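Local coordinates for protein escJ (Escherichia coli, PDB 1YJ7) that probably builds, as a lipoprotein of the YscJ family, the ring-shaped membrane platform on which the type III secretion system of enteropathogenic E. coli assembles, at residues E3-G8 / T52-N57; Q93-L98 / N149-L154. The protein carries 3 engineered substitutions. All coordinates share one frame; numbering follows the deposited sequence.

Interaction 1 of 2, residues E3-G8 / T52-N57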
ATOM      1  N   GLU D   3     -15.661 -16.666  19.137  1.00 31.87           N
ATOM      2  CA  GLU D   3     -14.954 -16.119  18.001  1.00 30.44           C
ATOM      3  C   GLU D   3     -13.463 -16.220  18.317  1.00 28.54           C
ATOM      4  O   GLU D   3     -13.027 -15.804  19.386  1.00 26.76           O
ATOM      5  CB  GLU D   3     -15.362 -14.658  17.831  1.00 30.79           C
ATOM      6  CG  GLU D   3     -15.304 -14.086  16.426  1.00 34.25           C
ATOM      7  CD  GLU D   3     -16.137 -14.846  15.411  1.00 33.96           C
ATOM      8  OE1 GLU D   3     -15.516 -15.486  14.563  1.00 34.14           O
ATOM      9  OE2 GLU D   3     -17.393 -14.803  15.461  1.00 37.66           O
ATOM     10  N   GLN D   4     -12.693 -16.767  17.388  1.00 26.67           N
ATOM     11  CA  GLN D   4     -11.243 -16.824  17.513  1.00 25.62           C
ATOM     12  C   GLN D   4     -10.630 -15.443  17.344  1.00 24.18           C
ATOM     13  O   GLN D   4     -11.052 -14.670  16.464  1.00 23.34           O
ATOM     14  CB  GLN D   4     -10.693 -17.746  16.443  1.00 26.13           C
ATOM     15  CG  GLN D   4      -9.211 -17.976  16.489  1.00 27.72           C
ATOM     16  CD  GLN D   4      -8.769 -18.906  15.373  1.00 30.59           C
ATOM     17  OE1 GLN D   4      -8.298 -18.446  14.325  1.00 32.06           O
ATOM     18  NE2 GLN D   4      -8.926 -20.212  15.590  1.00 30.72           N
ATOM     19  N   LEU D   5      -9.652 -15.130  18.199  1.00 21.93           N
ATOM     20  CA  LEU D   5      -8.852 -13.914  18.057  1.00 21.33           C
ATOM     21  C   LEU D   5      -7.562 -14.255  17.304  1.00 20.89           C
ATOM     22  O   LEU D   5      -7.381 -13.848  16.149  1.00 20.08           O
ATOM     23  CB  LEU D   5      -8.540 -13.291  19.430  1.00 20.89           C
ATOM     24  CG  LEU D   5      -9.721 -12.707  20.192  1.00 21.30           C
ATOM     25  CD1 LEU D   5      -9.299 -12.139  21.526  1.00 23.15           C
ATOM     26  CD2 LEU D   5     -10.456 -11.674  19.383  1.00 24.30           C
ATOM     27  N   TYR D   6      -6.678 -15.019  17.952  1.00 20.09           N
ATOM     28  CA  TYR D   6      -5.379 -15.402  17.398  1.00 19.97           C
ATOM     29  C   TYR D   6      -4.981 -16.801  17.830  1.00 20.72           C
ATOM     30  O   TYR D   6      -5.342 -17.247  18.926  1.00 20.77           O
ATOM     31  CB  TYR D   6      -4.268 -14.426  17.812  1.00 20.20           C
ATOM     32  CG  TYR D   6      -4.516 -13.040  17.307  1.00 18.97           C
ATOM     33  CD1 TYR D   6      -5.068 -12.055  18.115  1.00 17.77           C
ATOM     34  CD2 TYR D   6      -4.275 -12.729  15.973  1.00 20.76           C
ATOM     35  CE1 TYR D   6      -5.328 -10.778  17.618  1.00 18.21           C
ATOM     36  CE2 TYR D   6      -4.541 -11.469  15.479  1.00 19.71           C
ATOM     37  CZ  TYR D   6      -5.063 -10.505  16.280  1.00 18.50           C
ATOM     38  OH  TYR D   6      -5.323  -9.260  15.723  1.00 19.89           O
ATOM     39  N   THR D   7      -4.245 -17.465  16.946  1.00 21.01           N
ATOM     40  CA  THR D   7      -3.590 -18.743  17.191  1.00 21.53           C
ATOM     41  C   THR D   7      -2.084 -18.540  17.098  1.00 21.43           C
ATOM     42  O   THR D   7      -1.604 -17.486  16.686  1.00 21.35           O
ATOM     43  CB  THR D   7      -4.030 -19.786  16.139  1.00 22.07           C
ATOM     44  OG1 THR D   7      -3.516 -19.409  14.852  1.00 21.57           O
ATOM     45  CG2 THR D   7      -5.540 -19.790  15.944  1.00 23.42           C
ATOM     46  N   GLY D   8      -1.329 -19.552  17.506  1.00 21.57           N
ATOM     47  CA  GLY D   8       0.112 -19.556  17.331  1.00 21.99           C
ATOM     48  C   GLY D   8       0.859 -18.613  18.229  1.00 21.81           C
ATOM     49  O   GLY D   8       1.978 -18.214  17.922  1.00 22.26           O
ATOM     50  N   THR D  52     -10.893  -3.832  19.605  1.00 15.65           N
ATOM     51  CA  THR D  52     -10.608  -2.411  19.867  1.00 15.99           C
ATOM     52  C   THR D  52      -9.522  -2.295  20.943  1.00 16.05           C
ATOM     53  O   THR D  52      -8.541  -1.570  20.777  1.00 15.84           O
ATOM     54  CB  THR D  52     -11.872  -1.658  20.297  1.00 16.70           C
ATOM     55  OG1 THR D  52     -12.847  -1.694  19.234  1.00 18.70           O
ATOM     56  CG2 THR D  52     -11.584  -0.155  20.526  1.00 18.87           C
ATOM     57  N   ILE D  53      -9.702  -3.034  22.030  1.00 15.58           N
ATOM     58  CA  ILE D  53      -8.748  -3.029  23.138  1.00 15.48           C
ATOM     59  C   ILE D  53      -7.390  -3.522  22.675  1.00 15.28           C
ATOM     60  O   ILE D  53      -6.370  -2.899  22.969  1.00 15.69           O
ATOM     61  CB  ILE D  53      -9.278  -3.894  24.336  1.00 15.46           C
ATOM     62  CG1 ILE D  53     -10.464  -3.203  24.994  1.00 16.79           C
ATOM     63  CG2 ILE D  53      -8.153  -4.111  25.392  1.00 15.75           C
ATOM     64  CD1 ILE D  53     -11.312  -4.120  25.863  1.00 17.64           C
ATOM     65  N   LEU D  54      -7.353  -4.621  21.922  1.00 15.49           N
ATOM     66  CA  LEU D  54      -6.069  -5.123  21.451  1.00 16.03           C
ATOM     67  C   LEU D  54      -5.414  -4.142  20.478  1.00 16.11           C
ATOM     68  O   LEU D  54      -4.224  -3.860  20.583  1.00 16.01           O
ATOM     69  CB  LEU D  54      -6.206  -6.476  20.808  1.00 15.66           C
ATOM     70  CG  LEU D  54      -6.660  -7.577  21.762  1.00 16.21           C
ATOM     71  CD1 LEU D  54      -6.863  -8.862  20.976  1.00 18.09           C
ATOM     72  CD2 LEU D  54      -5.683  -7.778  22.915  1.00 16.43           C
ATOM     73  N   ASN D  55      -6.202  -3.614  19.566  1.00 16.70           N
ATOM     74  CA  ASN D  55      -5.688  -2.626  18.602  1.00 17.33           C
ATOM     75  C   ASN D  55      -5.096  -1.391  19.286  1.00 17.09           C
ATOM     76  O   ASN D  55      -3.976  -0.976  18.957  1.00 17.12           O
ATOM     77  CB  ASN D  55      -6.666  -2.410  17.444  0.50 18.16           C
ATOM     78  CG  ASN D  55      -6.560  -3.551  16.396  0.50 20.46           C
ATOM     79  OD1 ASN D  55      -7.016  -4.679  16.628  0.50 24.28           O
ATOM     80  ND2 ASN D  55      -5.874  -3.279  15.280  0.50 23.63           N
ATOM     81  N   ASN D  56      -5.827  -0.856  20.264  1.00 16.86           N
ATOM     82  CA  ASN D  56      -5.438   0.375  20.955  1.00 17.23           C
ATOM     83  C   ASN D  56      -4.161   0.162  21.769  1.00 17.32           C
ATOM     84  O   ASN D  56      -3.444   1.102  22.062  1.00 17.42           O
ATOM     85  CB  ASN D  56      -6.558   0.876  21.854  1.00 17.48           C
ATOM     86  CG  ASN D  56      -7.727   1.478  21.081  1.00 18.92           C
ATOM     87  OD1 ASN D  56      -7.723   1.535  19.853  1.00 19.46           O
ATOM     88  ND2 ASN D  56      -8.740   1.929  21.811  1.00 20.75           N
ATOM     89  N   ASN D  57      -3.877  -1.091  22.119  1.00 18.00           N
ATOM     90  CA  ASN D  57      -2.702  -1.430  22.915  1.00 18.38           C
ATOM     91  C   ASN D  57      -1.568  -2.056  22.120  1.00 18.69           C
ATOM     92  O   ASN D  57      -0.578  -2.515  22.699  1.00 19.73           O
ATOM     93  CB  ASN D  57      -3.121  -2.328  24.081  1.00 18.37           C
ATOM     94  CG  ASN D  57      -3.826  -1.559  25.157  1.00 20.82           C
ATOM     95  OD1 ASN D  57      -3.172  -0.951  26.012  1.00 25.45           O
ATOM     96  ND2 ASN D  57      -5.156  -1.503  25.092  1.00 17.94           N
TER
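Leu5, on strand 3-9, outermost in its sheet within this chain, faces Leu54 in the last turn of helix 47-56, and their CA atoms, 9.8 Å apart, are the nearest backbone pair of the two segments. The strand is not regular here: Leu5 and Tyr6 both lie opposite Leu40 of strand 38-42 in a classic beta bulge. The extra residue lets two consecutive side chains set out toward the helix, where a regular strand would alternate.

Leu54 answers both with one methyl. Its CD1 lies 4.1 Å from CD1 of Leu5, the two leucine side chains meeting at an oblique angle, and the same CD1 stands 4.2 Å from CE1 of Tyr6. There it sits at the edge of the phenol ring, close to the ring plane, while the two side chains run past each other in opposite directions. In Leu54, CG is anti to the carbonyl carbon (chi1 -64°) and CD1 then extends away from CA (chi2 176°), which carries this methyl to the strand. Leu21 and Met17 of helix 11-23, together with Phe47, Ile51, Phe59 and Pro60, fill in around these side chains.

Just past the end of the helix, Asn57 ND2 donates to Ile53 O at 2.8 Å, nearly straight at 173°. The bulged strand also meets the second subunit, where Leu5 O accepts from Asn15 ND2 of that chain. All the touching groups are apolar and buried, so helix and sheet are held here by van der Waals packing, while the bulged strand gives its polar backbone to neighbouring strand and subunit.

Interaction 2 of 2, residues Q93-L98 / N149-L154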
ATOM      1  N   GLN D  93      23.078  -3.940  21.350  1.00 13.24           N
ATOM      2  CA  GLN D  93      22.590  -5.045  22.180  1.00 13.41           C
ATOM      3  C   GLN D  93      23.312  -5.120  23.511  1.00 13.63           C
ATOM      4  O   GLN D  93      22.679  -5.358  24.546  1.00 13.38           O
ATOM      5  CB  GLN D  93      22.691  -6.353  21.401  1.00 14.49           C
ATOM      6  CG  GLN D  93      21.739  -6.391  20.193  1.00 15.21           C
ATOM      7  CD  GLN D  93      20.274  -6.588  20.583  1.00 17.47           C
ATOM      8  OE1 GLN D  93      19.405  -5.772  20.235  1.00 22.16           O
ATOM      9  NE2 GLN D  93      19.999  -7.656  21.278  1.00 12.66           N
ATOM     10  N   ASP D  94      24.630  -4.884  23.500  1.00 13.26           N
ATOM     11  CA  ASP D  94      25.415  -4.860  24.723  1.00 13.37           C
ATOM     12  C   ASP D  94      24.956  -3.740  25.663  1.00 12.92           C
ATOM     13  O   ASP D  94      24.888  -3.920  26.876  1.00 11.34           O
ATOM     14  CB  ASP D  94      26.902  -4.620  24.415  1.00 14.15           C
ATOM     15  CG  ASP D  94      27.600  -5.815  23.787  1.00 16.45           C
ATOM     16  OD1 ASP D  94      27.055  -6.954  23.754  1.00 15.71           O
ATOM     17  OD2 ASP D  94      28.761  -5.680  23.315  1.00 16.63           O
ATOM     18  N   ILE D  95      24.635  -2.574  25.104  1.00 11.92           N
ATOM     19  CA  ILE D  95      24.184  -1.448  25.919  1.00 11.55           C
ATOM     20  C   ILE D  95      22.781  -1.707  26.465  1.00 12.17           C
ATOM     21  O   ILE D  95      22.512  -1.446  27.627  1.00 11.85           O
ATOM     22  CB  ILE D  95      24.265  -0.111  25.129  1.00 12.08           C
ATOM     23  CG1 ILE D  95      25.743   0.198  24.802  1.00 11.40           C
ATOM     24  CG2 ILE D  95      23.659   0.981  25.934  1.00 12.23           C
ATOM     25  CD1 ILE D  95      25.886   1.378  23.794  1.00 12.61           C
ATOM     26  N   GLU D  96      21.905  -2.256  25.633  1.00 12.27           N
ATOM     27  CA  GLU D  96      20.566  -2.652  26.081  1.00 12.44           C
ATOM     28  C   GLU D  96      20.665  -3.668  27.220  1.00 12.20           C
ATOM     29  O   GLU D  96      19.957  -3.551  28.217  1.00 12.13           O
ATOM     30  CB  GLU D  96      19.725  -3.196  24.926  1.00 13.17           C
ATOM     31  CG  GLU D  96      19.324  -2.157  23.879  1.00 13.39           C
ATOM     32  CD  GLU D  96      18.525  -2.724  22.715  1.00 15.27           C
ATOM     33  OE1 GLU D  96      18.336  -2.006  21.702  1.00 15.32           O
ATOM     34  OE2 GLU D  96      18.063  -3.891  22.800  1.00 18.67           O
ATOM     35  N   ARG D  97      21.554  -4.639  27.073  1.00 12.72           N
ATOM     36  CA  ARG D  97      21.722  -5.692  28.070  1.00 13.25           C
ATOM     37  C   ARG D  97      22.131  -5.094  29.402  1.00 12.59           C
ATOM     38  O   ARG D  97      21.602  -5.474  30.447  1.00 12.83           O
ATOM     39  CB  ARG D  97      22.748  -6.720  27.596  1.00 14.13           C
ATOM     40  CG  ARG D  97      22.993  -7.827  28.635  1.00 16.85           C
ATOM     41  CD  ARG D  97      24.152  -8.686  28.313  1.00 21.69           C
ATOM     42  NE  ARG D  97      23.758  -9.717  27.380  1.00 27.47           N
ATOM     43  CZ  ARG D  97      24.229  -9.875  26.178  1.00 30.69           C
ATOM     44  NH1 ARG D  97      25.162  -9.053  25.722  1.00 35.68           N
ATOM     45  NH2 ARG D  97      23.775 -10.888  25.425  1.00 31.00           N
ATOM     46  N   LEU D  98      23.075  -4.154  29.356  1.00 12.40           N
ATOM     47  CA  LEU D  98      23.596  -3.480  30.550  1.00 12.53           C
ATOM     48  C   LEU D  98      22.520  -2.612  31.200  1.00 12.24           C
ATOM     49  O   LEU D  98      22.238  -2.732  32.395  1.00 12.20           O
ATOM     50  CB  LEU D  98      24.859  -2.670  30.189  1.00 12.50           C
ATOM     51  CG  LEU D  98      25.582  -1.847  31.282  1.00 13.31           C
ATOM     52  CD1 LEU D  98      27.070  -1.601  30.919  1.00 14.62           C
ATOM     53  CD2 LEU D  98      24.892  -0.521  31.544  1.00 14.00           C
ATOM     54  N   ASN D 149      30.269   6.228  27.593  1.00 15.35           N
ATOM     55  CA  ASN D 149      31.547   5.545  27.753  1.00 16.19           C
ATOM     56  C   ASN D 149      31.577   4.133  27.194  1.00 16.41           C
ATOM     57  O   ASN D 149      32.623   3.487  27.221  1.00 17.03           O
ATOM     58  CB  ASN D 149      31.995   5.631  29.211  1.00 16.54           C
ATOM     59  CG  ASN D 149      32.509   7.022  29.559  1.00 19.76           C
ATOM     60  OD1 ASN D 149      33.329   7.568  28.854  1.00 22.97           O
ATOM     61  ND2 ASN D 149      31.974   7.608  30.599  1.00 25.04           N
ATOM     62  N   SER D 150      30.456   3.683  26.625  1.00 16.10           N
ATOM     63  CA  SER D 150      30.390   2.405  25.925  1.00 16.66           C
ATOM     64  C   SER D 150      30.814   2.451  24.478  1.00 17.68           C
ATOM     65  O   SER D 150      31.106   1.407  23.914  1.00 17.49           O
ATOM     66  CB  SER D 150      28.968   1.826  25.960  1.00 16.37           C
ATOM     67  OG  SER D 150      28.584   1.517  27.278  1.00 17.94           O
ATOM     68  N   VAL D 151      30.834   3.649  23.890  1.00 19.00           N
ATOM     69  CA  VAL D 151      30.762   3.831  22.443  1.00 21.73           C
ATOM     70  C   VAL D 151      31.830   4.815  22.004  1.00 22.67           C
ATOM     71  O   VAL D 151      32.008   5.829  22.636  1.00 23.02           O
ATOM     72  CB  VAL D 151      29.372   4.469  22.044  1.00 21.79           C
ATOM     73  CG1 VAL D 151      29.352   4.950  20.584  1.00 23.39           C
ATOM     74  CG2 VAL D 151      28.261   3.531  22.292  1.00 23.53           C
ATOM     75  N   ASP D 152      32.511   4.513  20.914  1.00 24.75           N
ATOM     76  CA  ASP D 152      33.531   5.391  20.358  1.00 27.25           C
ATOM     77  C   ASP D 152      33.021   6.797  20.030  1.00 27.51           C
ATOM     78  O   ASP D 152      32.018   6.953  19.325  1.00 27.47           O
ATOM     79  CB  ASP D 152      34.108   4.730  19.098  1.00 28.28           C
ATOM     80  CG  ASP D 152      35.113   5.616  18.365  1.00 32.68           C
ATOM     81  OD1 ASP D 152      36.098   6.084  18.994  1.00 36.47           O
ATOM     82  OD2 ASP D 152      34.980   5.889  17.152  1.00 39.16           O
ATOM     83  N   ASP D 153      33.712   7.796  20.574  1.00 28.41           N
ATOM     84  CA  ASP D 153      33.610   9.197  20.153  1.00 28.88           C
ATOM     85  C   ASP D 153      32.194   9.753  20.285  1.00 28.26           C
ATOM     86  O   ASP D 153      31.635  10.282  19.315  1.00 28.19           O
ATOM     87  CB  ASP D 153      34.124   9.315  18.704  1.00 29.85           C
ATOM     88  CG  ASP D 153      34.336  10.769  18.246  1.00 33.68           C
ATOM     89  OD1 ASP D 153      34.224  11.006  17.018  1.00 40.44           O
ATOM     90  OD2 ASP D 153      34.630  11.726  19.003  1.00 39.17           O
ATOM     91  N   LEU D 154      31.618   9.604  21.478  1.00 26.44           N
ATOM     92  CA  LEU D 154      30.257  10.019  21.767  1.00 25.73           C
ATOM     93  C   LEU D 154      30.270  11.064  22.879  1.00 25.60           C
ATOM     94  O   LEU D 154      30.878  10.865  23.936  1.00 26.12           O
ATOM     95  CB  LEU D 154      29.410   8.777  22.148  1.00 25.21           C
ATOM     96  CG  LEU D 154      27.918   8.921  22.375  1.00 24.31           C
ATOM     97  CD1 LEU D 154      27.225   9.481  21.136  1.00 23.70           C
ATOM     98  CD2 LEU D 154      27.309   7.570  22.743  1.00 20.73           C
TER
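Ile95, on helix 80-99, reaches across to Ser150 and Val151, near the C-terminal end of helix 140-150, and this apolar packing makes up the direct contact. Its CD1 comes within 3.5 Å of Val151 CG2, a close methyl-to-methyl approach in which the two side chains cross at about a right angle. The same CD1 is 3.8 Å from Ser150 CB, and CG1 rests against that carbon too, so the end of the isoleucine lies along the serine CB and meets the valine beyond it. An extended branch (chi2 170°) carries CD1 far enough from the helix to touch both. Val147 of helix 140-150 and Val110 of strand 105-113 also pack on Ile95, and Leu112 packs on Val151.

Two hydrogen bonds involve Ser150. Its OG is turned to the side of its own backbone N (chi1 -65°) and bonds to Leu146 O one helical turn back, so that the hydroxyl has its partner within its own helix although it also lies 4.0 Å from Ile95 CG1. Its carbonyl accepts from Lys91 NZ of helix 80-99, a polar link between the helices beside the apolar one.

Charged groups sit on another part of helix 80-99. Arg97 NH1 approaches Asp94 OD1 at 3.4 Å in a salt bridge, with the carboxylate oxygen at the edge of the guanidinium and in its plane, while Glu96 OE1 accepts from Val110 N.

The chain order alpha-beta-beta-alpha-beta, with its two helices packed together beside strands 105-113, 123-130 and 159-165, is consistent with the ring-building motif of the YscJ/FliF family.

Interaction 1 closes before interaction 2 opens along the chain, and the two lie on opposite sides of its centre, with their own centres 36 Å apart and nearest atoms about 19 Å apart. They share no helix or strand: 3-8 with 52-57 joins the antiparallel sheet of strands 3-9, 28-32 and 38-42 to helix 47-56, whereas 93-98 with 149-154 joins the two helices beside the mixed sheet of strands 105-113, 123-130 and 159-165. Each therefore belongs to a separate alpha/beta unit, and the extended linker between them probably lets each make its own contacts in the assembled platform. Only the first borders another chain of the assembly.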